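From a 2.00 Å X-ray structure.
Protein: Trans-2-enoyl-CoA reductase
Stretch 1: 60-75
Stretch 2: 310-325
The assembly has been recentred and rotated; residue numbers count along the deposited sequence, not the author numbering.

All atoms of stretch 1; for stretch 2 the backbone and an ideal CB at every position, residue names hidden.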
# COMPACT_ATOMS: atom_id res chain seq x y z
N ASN A 60 6.30 -3.22 -1.24
CA ASN A 60 5.96 -2.01 -1.99
C ASN A 60 4.85 -1.20 -1.34
O ASN A 60 4.14 -1.68 -0.46
CB ASN A 60 5.57 -2.37 -3.42
CG ASN A 60 4.18 -2.96 -3.51
OD1 ASN A 60 3.94 -4.10 -3.11
ND2 ASN A 60 3.24 -2.19 -4.05
N GLY A 61 4.71 0.04 -1.80
CA GLY A 61 3.63 0.91 -1.37
C GLY A 61 3.57 1.16 0.12
O GLY A 61 4.59 1.39 0.77
N TYR A 62 2.36 1.10 0.66
CA TYR A 62 2.12 1.37 2.07
C TYR A 62 2.76 0.33 2.98
O TYR A 62 3.15 0.63 4.11
CB TYR A 62 0.62 1.48 2.34
CG TYR A 62 -0.01 2.74 1.79
CD1 TYR A 62 0.60 3.98 1.98
CD2 TYR A 62 -1.20 2.70 1.08
CE1 TYR A 62 0.03 5.14 1.48
CE2 TYR A 62 -1.78 3.85 0.57
CZ TYR A 62 -1.16 5.07 0.77
OH TYR A 62 -1.72 6.22 0.27
N GLY A 63 2.85 -0.90 2.48
CA GLY A 63 3.49 -1.97 3.24
C GLY A 63 4.96 -1.71 3.45
O GLY A 63 5.46 -1.79 4.57
N LEU A 64 5.66 -1.39 2.36
CA LEU A 64 7.08 -1.06 2.42
C LEU A 64 7.34 0.14 3.33
O LEU A 64 8.28 0.14 4.13
CB LEU A 64 7.62 -0.78 1.02
CG LEU A 64 9.06 -0.28 0.91
CD1 LEU A 64 10.03 -1.29 1.50
CD2 LEU A 64 9.41 0.03 -0.54
N ALA A 65 6.51 1.17 3.20
CA ALA A 65 6.65 2.37 4.02
C ALA A 65 6.40 2.07 5.49
O ALA A 65 7.00 2.69 6.37
CB ALA A 65 5.71 3.46 3.53
N SER A 66 5.52 1.11 5.75
CA SER A 66 5.20 0.70 7.12
C SER A 66 6.38 -0.01 7.77
O SER A 66 6.65 0.18 8.96
CB SER A 66 3.97 -0.20 7.13
OG SER A 66 2.86 0.44 6.54
N ARG A 67 7.08 -0.84 7.00
CA ARG A 67 8.23 -1.56 7.52
C ARG A 67 9.39 -0.59 7.74
O ARG A 67 10.07 -0.65 8.76
CB ARG A 67 8.64 -2.68 6.56
CG ARG A 67 9.45 -3.78 7.23
CD ARG A 67 9.93 -4.82 6.23
NE ARG A 67 10.69 -5.89 6.89
CZ ARG A 67 11.30 -6.88 6.26
NH1 ARG A 67 11.26 -6.95 4.94
NH2 ARG A 67 11.96 -7.80 6.95
N ILE A 68 9.60 0.30 6.78
CA ILE A 68 10.66 1.30 6.87
C ILE A 68 10.46 2.25 8.05
O ILE A 68 11.40 2.56 8.77
CB ILE A 68 10.77 2.11 5.55
CG1 ILE A 68 11.30 1.22 4.43
CG2 ILE A 68 11.68 3.32 5.73
CD1 ILE A 68 11.42 1.92 3.10
N THR A 69 9.22 2.70 8.25
CA THR A 69 8.91 3.59 9.36
C THR A 69 9.14 2.91 10.70
O THR A 69 9.72 3.49 11.62
CB THR A 69 7.45 4.11 9.29
OG1 THR A 69 7.24 4.80 8.06
CG2 THR A 69 7.17 5.06 10.45
N ALA A 70 8.71 1.66 10.81
CA ALA A 70 8.88 0.89 12.04
C ALA A 70 10.36 0.64 12.33
O ALA A 70 10.82 0.81 13.46
CB ALA A 70 8.12 -0.42 11.97
N ALA A 71 11.09 0.23 11.30
CA ALA A 71 12.49 -0.15 11.47
C ALA A 71 13.42 1.05 11.62
O ALA A 71 14.19 1.13 12.57
CB ALA A 71 12.95 -1.03 10.31
N PHE A 72 13.35 1.99 10.68
CA PHE A 72 14.32 3.08 10.64
C PHE A 72 13.86 4.34 11.36
O PHE A 72 14.62 5.30 11.50
CB PHE A 72 14.72 3.38 9.20
CG PHE A 72 15.37 2.22 8.50
CD1 PHE A 72 16.70 1.92 8.73
CD2 PHE A 72 14.65 1.43 7.63
CE1 PHE A 72 17.30 0.84 8.10
CE2 PHE A 72 15.24 0.36 6.99
CZ PHE A 72 16.57 0.06 7.23
N GLY A 73 12.61 4.35 11.81
CA GLY A 73 12.09 5.46 12.57
C GLY A 73 12.03 5.14 14.05
O GLY A 73 12.26 6.00 14.90
N TYR A 74 11.72 3.88 14.37
CA TYR A 74 11.52 3.48 15.76
C TYR A 74 12.51 2.42 16.23
O TYR A 74 12.59 2.13 17.42
CB TYR A 74 10.08 3.02 15.98
CG TYR A 74 9.07 4.14 15.86
CD1 TYR A 74 8.73 4.91 16.97
CD2 TYR A 74 8.46 4.43 14.65
CE1 TYR A 74 7.81 5.94 16.87
CE2 TYR A 74 7.54 5.46 14.54
CZ TYR A 74 7.22 6.21 15.65
OH TYR A 74 6.30 7.23 15.55
N GLY A 75 13.26 1.84 15.30
CA GLY A 75 14.27 0.85 15.64
C GLY A 75 13.70 -0.53 15.88
O GLY A 75 14.33 -1.38 16.50
N UNK A 310 3.13 11.20 -0.23
CA UNK A 310 3.35 9.92 -0.87
C UNK A 310 3.20 8.84 0.19
O UNK A 310 2.69 9.11 1.28
CB UNK A 310 4.72 9.86 -1.54
N UNK A 311 3.66 7.63 -0.11
CA UNK A 311 3.54 6.52 0.83
C UNK A 311 4.28 6.77 2.14
O UNK A 311 3.70 6.60 3.22
CB UNK A 311 4.06 5.24 0.18
N UNK A 312 5.54 7.17 2.05
CA UNK A 312 6.36 7.32 3.25
C UNK A 312 5.91 8.51 4.11
O UNK A 312 6.04 8.47 5.33
CB UNK A 312 7.83 7.49 2.86
N UNK A 313 5.37 9.54 3.47
CA UNK A 313 4.83 10.68 4.22
C UNK A 313 3.56 10.26 4.95
O UNK A 313 3.37 10.59 6.12
CB UNK A 313 4.55 11.86 3.29
N UNK A 314 2.70 9.53 4.25
CA UNK A 314 1.46 9.01 4.81
C UNK A 314 1.70 8.15 6.05
O UNK A 314 1.08 8.36 7.09
CB UNK A 314 0.71 8.20 3.75
N UNK A 315 2.59 7.17 5.92
CA UNK A 315 2.79 6.18 6.97
C UNK A 315 3.55 6.73 8.18
O UNK A 315 3.22 6.39 9.32
CB UNK A 315 3.54 4.97 6.40
N UNK A 316 4.54 7.57 7.94
CA UNK A 316 5.23 8.23 9.05
C UNK A 316 4.24 9.07 9.85
O UNK A 316 4.30 9.10 11.08
CB UNK A 316 6.38 9.10 8.54
N UNK A 317 3.32 9.75 9.16
CA UNK A 317 2.28 10.51 9.84
C UNK A 317 1.34 9.58 10.60
O UNK A 317 0.90 9.89 11.70
CB UNK A 317 1.49 11.36 8.84
N UNK A 318 1.06 8.42 10.00
CA UNK A 318 0.23 7.40 10.64
C UNK A 318 0.82 6.94 11.97
O UNK A 318 0.13 6.88 12.98
CB UNK A 318 0.06 6.20 9.71
N UNK A 319 2.11 6.62 11.97
CA UNK A 319 2.80 6.18 13.18
C UNK A 319 2.85 7.29 14.23
O UNK A 319 2.51 7.09 15.39
CB UNK A 319 4.22 5.72 12.84
N UNK A 320 3.28 8.47 13.80
CA UNK A 320 3.53 9.58 14.72
C UNK A 320 2.27 10.26 15.23
O UNK A 320 2.22 10.72 16.37
CB UNK A 320 4.41 10.62 14.03
N UNK A 321 1.24 10.33 14.39
CA UNK A 321 0.05 11.12 14.71
C UNK A 321 -1.22 10.30 14.91
O UNK A 321 -2.30 10.87 15.11
CB UNK A 321 -0.19 12.14 13.60
N UNK A 322 -1.11 8.97 14.86
CA UNK A 322 -2.26 8.11 15.12
C UNK A 322 -1.91 6.98 16.09
O UNK A 322 -2.50 6.87 17.16
CB UNK A 322 -2.79 7.53 13.81
N UNK A 323 -0.95 6.15 15.70
CA UNK A 323 -0.61 4.96 16.48
C UNK A 323 0.17 5.29 17.75
O UNK A 323 -0.16 4.80 18.83
CB UNK A 323 0.20 3.99 15.62
N UNK A 324 1.20 6.12 17.62
CA UNK A 324 2.08 6.41 18.75
C UNK A 324 2.14 7.90 19.05
O UNK A 324 3.10 8.59 18.70
CB UNK A 324 3.49 5.88 18.47
N UNK A 325 1.09 8.39 19.71
CA UNK A 325 0.97 9.80 20.06
C UNK A 325 1.34 10.06 21.51
O UNK A 325 1.30 9.15 22.34
CB UNK A 325 -0.45 10.29 19.79

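Position 310 directly precedes a helix, at the N-cap, with nothing of stretch 1 within 5.5 Å of its ideal CB. Many residues would suit, small or polar caps especially. It is Gly310.

Position 311 points toward stretch 1, its ideal CB 3.9 Å from Gly61 O and 4.1 Å from both Tyr62 CD1 and Ala65 CB. So close a backbone favours a small or slim side chain: alanine, serine, cysteine or valine. Cys311, chi1 m, places SG 3.8 Å from Gly61 C and 4.5 Å from the Tyr62 ring centroid, an oblique sulfur-aromatic contact.

At 312 the CA-to-CB bond runs sideways, with the ideal CB 4.6 Å from Ala65 CB. An aliphatic long enough to reach back, such as isoleucine, leucine or methionine, fits. Ile312 does this with CD1, 3.9 Å from Ala65 CB and 3.7 Å from Thr69 OG1.

Position 313 points away and nothing of stretch 1 restricts it; it is Glu313, whose OE1 accepts from Gly310 N at 2.9 Å.

Position 314 points toward stretch 1, its ideal CB 3.9 Å from Tyr62 CE1, with the phenol oxygen beyond. Aliphatic or longer polar residues could lie along that ring. Gln314 brings OE1 to 3.6 Å from Tyr62 OH; both atoms are hydrogen-bonded elsewhere in the structure.

Position 315 faces a hollow bounded by Tyr62, Ala65, Ser66 and Thr69, its ideal CB 3.9 Å from Ala65 CB. Ser66 OG and Thr69 OG1 already donate within their own helix, to Tyr62 O (2.5 Å, very short) and Ala65 O (2.7 Å), so an apolar knob such as valine, isoleucine or leucine suits. In Ile315, CG1 lies 3.6 Å from Ala65 CB, CG2 3.6 Å from Ser66 CA, and CD1 3.7 Å from Tyr62 CD1.

Position 316 is sideways, 4.4 Å from Thr69 OG1 at its ideal CB; alanine, serine, threonine or valine would suit. Thr316 sets CG2 3.5 Å from Thr69 OG1.

Position 317 points away, leaving room for a long polar chain: Arg317. Position 318 is sideways, nothing lies within 5.5 Å of its ideal CB, and stretch 1 allows most side chains: Leu318.

Position 319 points toward stretch 1, its ideal CB 3.9 Å from Thr69 CG2 and 3.7 Å from Tyr74 OH. A large side chain, aromatic or long aliphatic, could run between Thr69 and Tyr74. Tyr319 receives Thr69 CG2 over its ring face, 3.7 Å from the centroid. Its ring is near parallel to that of Tyr74 but slid apart (28°, centroids 5.7 Å), and Tyr319 OH lies 2.9 Å from Ser66 O.

Position 320, sideways with its ideal CB 4.2 Å from Tyr74 OH, would accept a small residue, or others turning away from that oxygen: Ala320.

Stretch 1 does not constrain 321 and 322, so many residues would do: Glu321 and Arg322. Position 323 points toward it, but with nothing within 5.5 Å of its ideal CB most side chains are allowed: Leu323.

Position 324 has its ideal CB 4.3 Å from Tyr74 OH; aromatic or aliphatic residues fit. Tyr324 meets the Tyr74 ring obliquely (47°), and a water bridges Tyr74 OH (2.9 Å) and Tyr324 O (2.7 Å).

Position 325 points away, unrestricted by stretch 1: Arg325, whose NH1 donates to Glu321 O (2.8 Å).

Stretch 2 (310-325) GCIEQITRLYAERLYR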
# COMPACT_ATOMS: atom_id res chain seq x y z
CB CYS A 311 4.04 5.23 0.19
SG CYS A 311 3.06 4.71 -1.23
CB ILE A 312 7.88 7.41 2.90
CG1 ILE A 312 8.73 7.15 4.15
CG2 ILE A 312 8.22 8.75 2.26
CD1 ILE A 312 8.57 5.75 4.72
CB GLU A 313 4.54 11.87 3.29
CG GLU A 313 5.78 12.56 2.74
CD GLU A 313 6.39 11.85 1.55
OE1 GLU A 313 5.73 10.94 1.00
OE2 GLU A 313 7.52 12.21 1.16
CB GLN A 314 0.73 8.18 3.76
CG GLN A 314 -0.22 8.96 2.88
CD GLN A 314 -1.63 8.97 3.41
OE1 GLN A 314 -2.32 7.95 3.37
NE2 GLN A 314 -2.08 10.12 3.91
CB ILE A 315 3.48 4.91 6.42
CG1 ILE A 315 2.66 4.34 5.26
CG2 ILE A 315 3.64 3.88 7.52
CD1 ILE A 315 1.19 4.15 5.59
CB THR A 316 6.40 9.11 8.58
OG1 THR A 316 5.97 9.97 7.51
CG2 THR A 316 7.56 8.25 8.10
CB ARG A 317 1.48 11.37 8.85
CG ARG A 317 0.32 12.13 9.49
CD ARG A 317 -0.06 13.38 8.71
NE ARG A 317 -0.71 13.08 7.44
CZ ARG A 317 -2.03 12.94 7.29
NH1 ARG A 317 -2.83 13.05 8.34
NH2 ARG A 317 -2.54 12.68 6.09
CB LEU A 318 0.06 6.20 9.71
CG LEU A 318 -0.64 4.97 10.31
CD1 LEU A 318 -2.10 5.27 10.62
CD2 LEU A 318 -0.51 3.78 9.38
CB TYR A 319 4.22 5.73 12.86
CG TYR A 319 4.36 4.28 12.42
CD1 TYR A 319 3.90 3.86 11.18
CD2 TYR A 319 4.98 3.35 13.24
CE1 TYR A 319 4.03 2.54 10.77
CE2 TYR A 319 5.12 2.03 12.84
CZ TYR A 319 4.65 1.63 11.61
OH TYR A 319 4.79 0.32 11.21
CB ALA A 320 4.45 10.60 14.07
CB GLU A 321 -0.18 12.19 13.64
CG GLU A 321 0.84 13.32 13.65
CD GLU A 321 0.55 14.35 14.73
OE1 GLU A 321 -0.06 15.39 14.40
OE2 GLU A 321 0.94 14.13 15.89
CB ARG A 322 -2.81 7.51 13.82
CG ARG A 322 -3.34 8.52 12.81
CD ARG A 322 -4.57 9.24 13.33
NE ARG A 322 -5.23 10.01 12.28
CZ ARG A 322 -4.83 11.21 11.88
NH1 ARG A 322 -3.78 11.79 12.45
NH2 ARG A 322 -5.49 11.85 10.92
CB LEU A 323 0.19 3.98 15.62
CG LEU A 323 -0.46 3.54 14.31
CD1 LEU A 323 0.43 2.53 13.58
CD2 LEU A 323 -1.84 2.95 14.56
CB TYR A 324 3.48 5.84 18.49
CG TYR A 324 3.44 4.37 18.11
CD1 TYR A 324 3.32 3.38 19.07
CD2 TYR A 324 3.51 3.98 16.77
CE1 TYR A 324 3.28 2.05 18.73
CE2 TYR A 324 3.46 2.64 16.42
CZ TYR A 324 3.35 1.68 17.40
OH TYR A 324 3.31 0.35 17.05
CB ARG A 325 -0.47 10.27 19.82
CG ARG A 325 -0.94 10.17 18.38
CD ARG A 325 -2.45 10.23 18.31
NE ARG A 325 -2.99 11.39 19.00
CZ ARG A 325 -3.26 12.55 18.40
NH1 ARG A 325 -3.04 12.70 17.10
NH2 ARG A 325 -3.75 13.56 19.10
O HOH W 1 5.67 8.63 18.04
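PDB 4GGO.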